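Local coordinates for chromosome partition protein Smc (Pyrococcus furiosus, PDB 3KTA) that is probably required for chromosome condensation and partitioning as an ATP-hydrolysing SMC homodimer, this chain supplying the C-terminal part of its ABC-type ATPase head, at residues 124-138 / 150-164. Residues are numbered along the deposited sequence; the frame is centred on the assembly and turned at random.
Sequences TLRDVMMANADKIIG and SLSLEKAMKILEEIR
In the C-terminal lobe of this ABC-type ATPase head, helix 153-164 packs across the short helix 127-130 and the first strand of the hairpin 135-150, with Met130, a selenomethionine of helix 127-130, as the knob that enters helix 153-164. It sits in a hole formed by Leu153, Ala156, Met157 and Leu160. Its SE lies 3.4 Å from Leu160 CD1, the two side chains meeting tip to tip, while Met157 runs past it in the opposite direction. The Met157 side chain, folded at chi2 (-66°) and chi3 (72°), also lays its methyl CE against Asp127 CB at 3.7 Å. At the hairpin end, Leu151 N gives Ile136 O a nearly straight hydrogen bond of 3.0 Å. Ile136 CG2 rests on Ala156 CB at 4.0 Å, and Leu151 CD1 covers Gly138 CA at 3.5 Å. Toward the nucleotide, Leu125 crosses Ile163 at about a right angle, CD1 to CG2 4.0 Å. The arginines Arg126 and Arg164 turn their guanidinium planes 78° apart, and Arg126 is anchored by a salt bridge to Asp101. Water 1 joins Arg164 NH1 to Leu125 O and Asp127 N; water 2 links both arginines to Asp127 OD1. Apolar packing thus fixes the helix at its middle, whereas solvent mediates its charged end, where Asp127, through water 2, and Asp101 probably offset the arginines' positive charge.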
ATOM      1  N   THR B 124      -8.258   5.740   5.354  1.00 12.27           N
ATOM      2  CA  THR B 124      -8.037   6.483   6.605  1.00 11.41           C
ATOM      3  C   THR B 124      -9.335   6.972   7.237  1.00 12.85           C
ATOM      4  O   THR B 124     -10.321   7.223   6.538  1.00 13.36           O
ATOM      5  CB  THR B 124      -7.098   7.687   6.373  1.00 12.03           C
ATOM      6  OG1 THR B 124      -6.855   8.367   7.616  1.00 12.82           O
ATOM      7  CG2 THR B 124      -7.707   8.670   5.374  1.00 17.42           C
ATOM      8  N   LEU B 125      -9.323   7.077   8.570  1.00 12.70           N
ATOM      9  CA  LEU B 125     -10.435   7.650   9.326  1.00 14.58           C
ATOM     10  C   LEU B 125     -10.031   9.026   9.862  1.00 14.33           C
ATOM     11  O   LEU B 125     -10.795   9.662  10.605  1.00 16.44           O
ATOM     12  CB  LEU B 125     -10.802   6.741  10.507  1.00 14.47           C
ATOM     13  CG  LEU B 125     -11.328   5.347  10.175  1.00 20.93           C
ATOM     14  CD1 LEU B 125     -11.842   4.672  11.434  1.00 19.03           C
ATOM     15  CD2 LEU B 125     -12.404   5.429   9.106  1.00 23.95           C
ATOM     16  N   ARG B 126      -8.845   9.496   9.474  1.00 12.43           N
ATOM     17  CA  ARG B 126      -8.275  10.715  10.058  1.00 13.30           C
ATOM     18  C   ARG B 126      -8.393  11.936   9.147  1.00 14.30           C
ATOM     19  O   ARG B 126      -7.802  11.990   8.044  1.00 13.18           O
ATOM     20  CB  ARG B 126      -6.804  10.509  10.430  1.00 14.36           C
ATOM     21  CG  ARG B 126      -6.561   9.305  11.328  1.00 16.92           C
ATOM     22  CD  ARG B 126      -7.101   9.548  12.755  1.00 17.25           C
ATOM     23  NE  ARG B 126      -6.291  10.541  13.444  1.00 15.87           N
ATOM     24  CZ  ARG B 126      -5.136  10.277  14.056  1.00 19.48           C
ATOM     25  NH1 ARG B 126      -4.655   9.040  14.079  1.00 16.54           N
ATOM     26  NH2 ARG B 126      -4.455  11.257  14.640  1.00 18.45           N
ATOM     27  N   ASP B 127      -9.126  12.942   9.623  1.00 13.90           N
ATOM     28  CA  ASP B 127      -9.242  14.192   8.890  1.00 15.98           C
ATOM     29  C   ASP B 127      -7.907  14.804   8.471  1.00 14.57           C
ATOM     30  O   ASP B 127      -7.780  15.274   7.343  1.00 13.97           O
ATOM     31  CB  ASP B 127     -10.113  15.211   9.653  1.00 15.79           C
ATOM     32  CG  ASP B 127      -9.688  15.403  11.111  1.00 20.26           C
ATOM     33  OD1 ASP B 127      -8.534  15.119  11.492  1.00 24.23           O
ATOM     34  OD2 ASP B 127     -10.540  15.873  11.893  1.00 30.38           O
ATOM     35  N   VAL B 128      -6.909  14.798   9.360  1.00 13.79           N
ATOM     36  CA  VAL B 128      -5.634  15.432   9.051  1.00 15.95           C
ATOM     37  C   VAL B 128      -4.843  14.637   8.013  1.00 13.63           C
ATOM     38  O   VAL B 128      -3.916  15.171   7.415  1.00 15.72           O
ATOM     39  CB  VAL B 128      -4.778  15.686  10.311  1.00 17.30           C
ATOM     40  CG1 VAL B 128      -5.482  16.665  11.214  1.00 21.50           C
ATOM     41  CG2 VAL B 128      -4.541  14.409  11.062  1.00 15.51           C
HETATM   42  N   MSE B 129      -5.210  13.370   7.814  1.00 13.17           N
HETATM   43  CA  MSE B 129      -4.631  12.586   6.728  1.00 14.40           C
HETATM   44  C   MSE B 129      -5.284  12.899   5.385  1.00 14.63           C
HETATM   45  O   MSE B 129      -4.569  12.987   4.377  1.00 15.84           O
HETATM   46  CB  MSE B 129      -4.743  11.074   6.999  1.00 13.44           C
HETATM   47  CG  MSE B 129      -4.258  10.189   5.826  1.00 13.91           C
HETATM   48 SE   MSE B 129      -2.345  10.327   5.463  0.93 16.49          SE
HETATM   49  CE  MSE B 129      -1.778   8.918   6.666  1.00 17.58           C
HETATM   50  N   MSE B 130      -6.620  13.043   5.406  1.00 16.50           N
HETATM   51  CA  MSE B 130      -7.532  13.178   4.247  1.00 17.78           C
HETATM   52  C   MSE B 130      -7.493  14.552   3.564  1.00 14.41           C
HETATM   53  O   MSE B 130      -7.728  14.666   2.359  1.00 13.61           O
HETATM   54  CB  MSE B 130      -9.024  12.837   4.686  1.00 20.74           C
HETATM   55  CG  MSE B 130     -10.158  14.045   4.881  1.00  0.00           C
HETATM   56 SE   MSE B 130     -11.874  13.165   4.703  0.13 27.76          SE
HETATM   57  CE  MSE B 130     -11.542  12.345   2.974  0.04 18.24           C
ATOM     58  N   ALA B 131      -7.216  15.587   4.346  1.00 13.13           N
ATOM     59  CA  ALA B 131      -7.632  16.947   3.994  1.00 15.64           C
ATOM     60  C   ALA B 131      -7.118  17.458   2.654  1.00 18.89           C
ATOM     61  O   ALA B 131      -7.832  18.191   1.951  1.00 20.73           O
ATOM     62  CB  ALA B 131      -7.237  17.910   5.110  1.00 16.00           C
ATOM     63  N   ASN B 132      -5.880  17.103   2.317  1.00 14.15           N
ATOM     64  CA  ASN B 132      -5.266  17.557   1.078  1.00 18.38           C
ATOM     65  C   ASN B 132      -5.156  16.490  -0.004  1.00 15.45           C
ATOM     66  O   ASN B 132      -4.349  16.624  -0.917  1.00 17.28           O
ATOM     67  CB  ASN B 132      -3.878  18.138   1.358  1.00 20.60           C
ATOM     68  CG  ASN B 132      -3.939  19.389   2.201  1.00 26.64           C
ATOM     69  OD1 ASN B 132      -4.773  20.264   1.968  1.00 30.81           O
ATOM     70  ND2 ASN B 132      -3.055  19.483   3.189  1.00 28.45           N
ATOM     71  N   ALA B 133      -5.966  15.440   0.094  1.00 15.79           N
ATOM     72  CA  ALA B 133      -6.004  14.430  -0.962  1.00 16.28           C
ATOM     73  C   ALA B 133      -6.475  15.066  -2.270  1.00 14.71           C
ATOM     74  O   ALA B 133      -7.240  16.034  -2.257  1.00 16.55           O
ATOM     75  CB  ALA B 133      -6.933  13.302  -0.565  1.00 14.84           C
ATOM     76  N   ASP B 134      -6.015  14.537  -3.403  1.00 14.51           N
ATOM     77  CA  ASP B 134      -6.465  15.052  -4.694  1.00 16.16           C
ATOM     78  C   ASP B 134      -7.897  14.630  -4.992  1.00 16.71           C
ATOM     79  O   ASP B 134      -8.659  15.381  -5.600  1.00 16.98           O
ATOM     80  CB  ASP B 134      -5.550  14.564  -5.818  1.00 16.11           C
ATOM     81  CG  ASP B 134      -4.130  15.051  -5.663  1.00 19.56           C
ATOM     82  OD1 ASP B 134      -3.932  16.278  -5.593  1.00 20.68           O
ATOM     83  OD2 ASP B 134      -3.206  14.211  -5.619  1.00 18.29           O
ATOM     84  N   LYS B 135      -8.235  13.407  -4.594  1.00 15.04           N
ATOM     85  CA  LYS B 135      -9.575  12.857  -4.735  1.00 14.29           C
ATOM     86  C   LYS B 135      -9.957  12.080  -3.477  1.00 15.42           C
ATOM     87  O   LYS B 135      -9.093  11.520  -2.798  1.00 14.09           O
ATOM     88  CB  LYS B 135      -9.651  11.917  -5.946  1.00 16.36           C
ATOM     89  CG  LYS B 135      -9.440  12.620  -7.274  1.00 18.10           C
ATOM     90  CD  LYS B 135     -10.692  13.435  -7.634  1.00 24.78           C
ATOM     91  CE  LYS B 135     -10.526  14.163  -8.960  1.00 32.58           C
ATOM     92  NZ  LYS B 135     -11.787  14.855  -9.351  1.00 37.91           N
ATOM     93  N   ILE B 136     -11.255  12.024  -3.195  1.00 16.71           N
ATOM     94  CA  ILE B 136     -11.761  11.291  -2.045  1.00 13.58           C
ATOM     95  C   ILE B 136     -12.841  10.316  -2.501  1.00 16.42           C
ATOM     96  O   ILE B 136     -13.775  10.686  -3.225  1.00 15.99           O
ATOM     97  CB  ILE B 136     -12.380  12.246  -0.984  1.00 13.41           C
ATOM     98  CG1 ILE B 136     -11.384  13.350  -0.622  1.00 17.91           C
ATOM     99  CG2 ILE B 136     -12.827  11.460   0.229  1.00 17.64           C
ATOM    100  CD1 ILE B 136     -12.035  14.587   0.019  1.00 19.38           C
ATOM    101  N   ILE B 137     -12.689   9.062  -2.098  1.00 13.58           N
ATOM    102  CA  ILE B 137     -13.669   8.024  -2.368  1.00 15.06           C
ATOM    103  C   ILE B 137     -14.388   7.710  -1.069  1.00 16.50           C
ATOM    104  O   ILE B 137     -13.743   7.486  -0.047  1.00 15.12           O
ATOM    105  CB  ILE B 137     -12.976   6.730  -2.858  1.00 15.40           C
ATOM    106  CG1 ILE B 137     -12.334   6.935  -4.222  1.00 21.36           C
ATOM    107  CG2 ILE B 137     -13.948   5.556  -2.908  1.00 16.94           C
ATOM    108  CD1 ILE B 137     -11.507   5.758  -4.632  1.00 21.29           C
ATOM    109  N   GLY B 138     -15.718   7.707  -1.108  1.00 14.26           N
ATOM    110  CA  GLY B 138     -16.497   7.366   0.069  1.00 14.65           C
ATOM    111  C   GLY B 138     -17.048   5.958  -0.049  1.00 15.89           C
ATOM    112  O   GLY B 138     -17.621   5.606  -1.081  1.00 17.85           O
ATOM    113  N   SER B 150     -17.827   9.337  -5.150  1.00 21.96           N
ATOM    114  CA  SER B 150     -16.844  10.396  -5.036  1.00 20.01           C
ATOM    115  C   SER B 150     -17.371  11.406  -4.019  1.00 21.28           C
ATOM    116  O   SER B 150     -18.560  11.708  -3.999  1.00 24.33           O
ATOM    117  CB  SER B 150     -16.648  11.059  -6.400  1.00 21.72           C
ATOM    118  OG  SER B 150     -16.100  12.360  -6.276  0.30 23.35           O
ATOM    119  N   LEU B 151     -16.491  11.914  -3.160  1.00 16.50           N
ATOM    120  CA  LEU B 151     -16.895  12.859  -2.124  1.00 18.65           C
ATOM    121  C   LEU B 151     -16.145  14.170  -2.241  1.00 17.31           C
ATOM    122  O   LEU B 151     -14.953  14.189  -2.529  1.00 19.98           O
ATOM    123  CB  LEU B 151     -16.607  12.294  -0.725  1.00 15.47           C
ATOM    124  CG  LEU B 151     -17.382  11.083  -0.214  1.00 18.23           C
ATOM    125  CD1 LEU B 151     -16.829  10.649   1.154  1.00 15.46           C
ATOM    126  CD2 LEU B 151     -18.874  11.381  -0.136  1.00 19.73           C
ATOM    127  N   SER B 152     -16.846  15.271  -1.975  1.00 18.39           N
ATOM    128  CA  SER B 152     -16.195  16.553  -1.730  1.00 17.85           C
ATOM    129  C   SER B 152     -15.613  16.545  -0.323  1.00 18.76           C
ATOM    130  O   SER B 152     -15.986  15.705   0.509  1.00 19.16           O
ATOM    131  CB  SER B 152     -17.222  17.672  -1.814  1.00 19.43           C
ATOM    132  OG  SER B 152     -18.199  17.502  -0.805  1.00 22.76           O
ATOM    133  N   LEU B 153     -14.716  17.487  -0.049  1.00 16.36           N
ATOM    134  CA  LEU B 153     -14.121  17.602   1.276  1.00 18.71           C
ATOM    135  C   LEU B 153     -15.175  17.860   2.355  1.00 21.69           C
ATOM    136  O   LEU B 153     -15.140  17.258   3.428  1.00 17.34           O
ATOM    137  CB  LEU B 153     -13.061  18.698   1.305  1.00 21.62           C
ATOM    138  CG  LEU B 153     -12.396  18.881   2.671  1.00 25.09           C
ATOM    139  CD1 LEU B 153     -11.829  17.567   3.183  1.00 26.11           C
ATOM    140  CD2 LEU B 153     -11.293  19.933   2.592  1.00 28.62           C
ATOM    141  N   GLU B 154     -16.123  18.749   2.073  1.00 20.25           N
ATOM    142  CA  GLU B 154     -17.141  19.069   3.066  1.00 22.44           C
ATOM    143  C   GLU B 154     -17.944  17.832   3.449  1.00 18.88           C
ATOM    144  O   GLU B 154     -18.231  17.616   4.628  1.00 21.58           O
ATOM    145  CB  GLU B 154     -18.062  20.194   2.567  1.00 25.17           C
ATOM    146  CG  GLU B 154     -19.157  20.604   3.544  1.00 30.23           C
ATOM    147  CD  GLU B 154     -20.469  19.869   3.297  0.72 24.11           C
ATOM    148  OE1 GLU B 154     -20.711  19.446   2.147  0.82 26.40           O
ATOM    149  OE2 GLU B 154     -21.260  19.730   4.252  0.37 25.34           O
ATOM    150  N   LYS B 155     -18.292  17.013   2.455  1.00 18.75           N
ATOM    151  CA  LYS B 155     -19.057  15.797   2.724  1.00 17.98           C
ATOM    152  C   LYS B 155     -18.207  14.774   3.474  1.00 17.63           C
ATOM    153  O   LYS B 155     -18.688  14.109   4.402  1.00 17.93           O
ATOM    154  CB  LYS B 155     -19.589  15.175   1.434  1.00 22.28           C
ATOM    155  CG  LYS B 155     -20.816  15.880   0.848  1.00 26.58           C
ATOM    156  CD  LYS B 155     -21.389  15.091  -0.320  1.00 33.53           C
ATOM    157  N   ALA B 156     -16.952  14.632   3.057  1.00 16.88           N
ATOM    158  CA  ALA B 156     -16.071  13.665   3.708  1.00 16.96           C
ATOM    159  C   ALA B 156     -15.864  14.033   5.171  1.00 18.88           C
ATOM    160  O   ALA B 156     -15.795  13.151   6.033  1.00 16.69           O
ATOM    161  CB  ALA B 156     -14.742  13.571   2.986  1.00 17.18           C
HETATM  162  N   MSE B 157     -15.761  15.330   5.454  1.00 18.70           N
HETATM  163  CA  MSE B 157     -15.570  15.784   6.832  1.00 19.86           C
HETATM  164  C   MSE B 157     -16.751  15.432   7.728  1.00 20.59           C
HETATM  165  O   MSE B 157     -16.566  15.035   8.878  1.00 18.99           O
HETATM  166  CB  MSE B 157     -15.282  17.287   6.891  1.00 20.14           C
HETATM  167  CG  MSE B 157     -13.929  17.652   6.330  1.00 23.99           C
HETATM  168 SE   MSE B 157     -12.487  16.917   7.416  0.64 27.59          SE
HETATM  169  CE  MSE B 157     -12.615  15.038   6.974  0.12 22.34           C
ATOM    170  N   LYS B 158     -17.963  15.593   7.209  1.00 19.10           N
ATOM    171  CA  LYS B 158     -19.149  15.208   7.959  1.00 21.21           C
ATOM    172  C   LYS B 158     -19.126  13.713   8.250  1.00 22.94           C
ATOM    173  O   LYS B 158     -19.472  13.272   9.346  1.00 21.73           O
ATOM    174  CB  LYS B 158     -20.419  15.567   7.189  1.00 22.66           C
ATOM    175  CG  LYS B 158     -20.683  17.051   7.078  1.00 27.79           C
ATOM    176  N   ILE B 159     -18.709  12.933   7.261  1.00 18.70           N
ATOM    177  CA  ILE B 159     -18.655  11.486   7.414  1.00 18.55           C
ATOM    178  C   ILE B 159     -17.664  11.084   8.502  1.00 19.45           C
ATOM    179  O   ILE B 159     -17.933  10.185   9.290  1.00 22.22           O
ATOM    180  CB  ILE B 159     -18.318  10.792   6.077  1.00 19.17           C
ATOM    181  CG1 ILE B 159     -19.591  10.669   5.234  1.00 21.22           C
ATOM    182  CG2 ILE B 159     -17.720   9.421   6.333  1.00 18.60           C
ATOM    183  CD1 ILE B 159     -19.359  10.569   3.734  1.00 22.19           C
ATOM    184  N   LEU B 160     -16.517  11.752   8.536  1.00 19.26           N
ATOM    185  CA  LEU B 160     -15.498  11.445   9.531  1.00 16.98           C
ATOM    186  C   LEU B 160     -15.949  11.908  10.908  1.00 21.57           C
ATOM    187  O   LEU B 160     -15.657  11.269  11.907  1.00 19.55           O
ATOM    188  CB  LEU B 160     -14.140  12.064   9.155  1.00 17.37           C
ATOM    189  CG  LEU B 160     -13.411  11.407   7.983  1.00 19.26           C
ATOM    190  CD1 LEU B 160     -12.002  11.961   7.863  1.00 20.19           C
ATOM    191  CD2 LEU B 160     -13.364   9.907   8.175  1.00 18.32           C
ATOM    192  N   GLU B 161     -16.672  13.019  10.958  1.00 20.18           N
ATOM    193  CA  GLU B 161     -17.174  13.517  12.234  1.00 22.91           C
ATOM    194  C   GLU B 161     -18.082  12.481  12.891  1.00 23.06           C
ATOM    195  O   GLU B 161     -18.006  12.254  14.104  1.00 23.10           O
ATOM    196  CB  GLU B 161     -17.912  14.842  12.036  1.00 26.36           C
ATOM    197  CG  GLU B 161     -17.663  15.847  13.140  1.00 34.45           C
ATOM    198  CD  GLU B 161     -16.197  16.219  13.278  0.61 29.08           C
ATOM    199  OE1 GLU B 161     -15.656  16.109  14.397  0.33 30.87           O
ATOM    200  OE2 GLU B 161     -15.581  16.623  12.270  0.28 29.23           O
ATOM    201  N   GLU B 162     -18.929  11.846  12.085  1.00 20.41           N
ATOM    202  CA  GLU B 162     -19.852  10.823  12.575  1.00 23.62           C
ATOM    203  C   GLU B 162     -19.119   9.573  13.048  1.00 25.86           C
ATOM    204  O   GLU B 162     -19.512   8.936  14.027  1.00 26.72           O
ATOM    205  CB  GLU B 162     -20.860  10.454  11.489  1.00 23.11           C
ATOM    206  CG  GLU B 162     -21.804  11.578  11.134  1.00 25.28           C
ATOM    207  N   ILE B 163     -18.052   9.220  12.342  1.00 20.13           N
ATOM    208  CA  ILE B 163     -17.241   8.075  12.729  1.00 21.42           C
ATOM    209  C   ILE B 163     -16.506   8.303  14.056  1.00 26.71           C
ATOM    210  O   ILE B 163     -16.471   7.416  14.915  1.00 27.19           O
ATOM    211  CB  ILE B 163     -16.235   7.736  11.613  1.00 22.51           C
ATOM    212  CG1 ILE B 163     -16.982   7.161  10.405  1.00 23.14           C
ATOM    213  CG2 ILE B 163     -15.160   6.771  12.119  1.00 23.09           C
ATOM    214  CD1 ILE B 163     -16.167   7.189   9.131  1.00 22.94           C
ATOM    215  N   ARG B 164     -15.922   9.488  14.224  1.00 23.63           N
ATOM    216  CA  ARG B 164     -15.125   9.786  15.413  1.00 24.41           C
ATOM    217  C   ARG B 164     -15.999   9.862  16.666  1.00 29.13           C
ATOM    218  O   ARG B 164     -15.492   9.801  17.790  1.00 30.63           O
ATOM    219  CB  ARG B 164     -14.356  11.101  15.241  1.00 26.37           C
ATOM    220  CG  ARG B 164     -13.320  11.130  14.111  1.00 28.57           C
ATOM    221  CD  ARG B 164     -12.026  10.391  14.466  1.00 28.65           C
ATOM    222  NE  ARG B 164     -11.344  10.939  15.643  1.00 29.13           N
ATOM    223  CZ  ARG B 164     -10.322  11.790  15.604  1.00 28.48           C
ATOM    224  NH1 ARG B 164      -9.848  12.228  14.442  1.00 24.82           N
ATOM    225  NH2 ARG B 164      -9.769  12.210  16.737  1.00 28.88           N
TER
HETATM  226  O   HOH W   1     -10.858  12.199  11.773  1.00 15.50           O
HETATM  227  O   HOH W   2      -7.296  13.263  13.012  1.00 23.19           O
HETATM  228  O   HOH W   3     -13.046  14.059  -4.321  1.00 23.47           O
HETATM  229  O   HOH W   4     -13.659  12.182  -5.585  1.00 33.34           O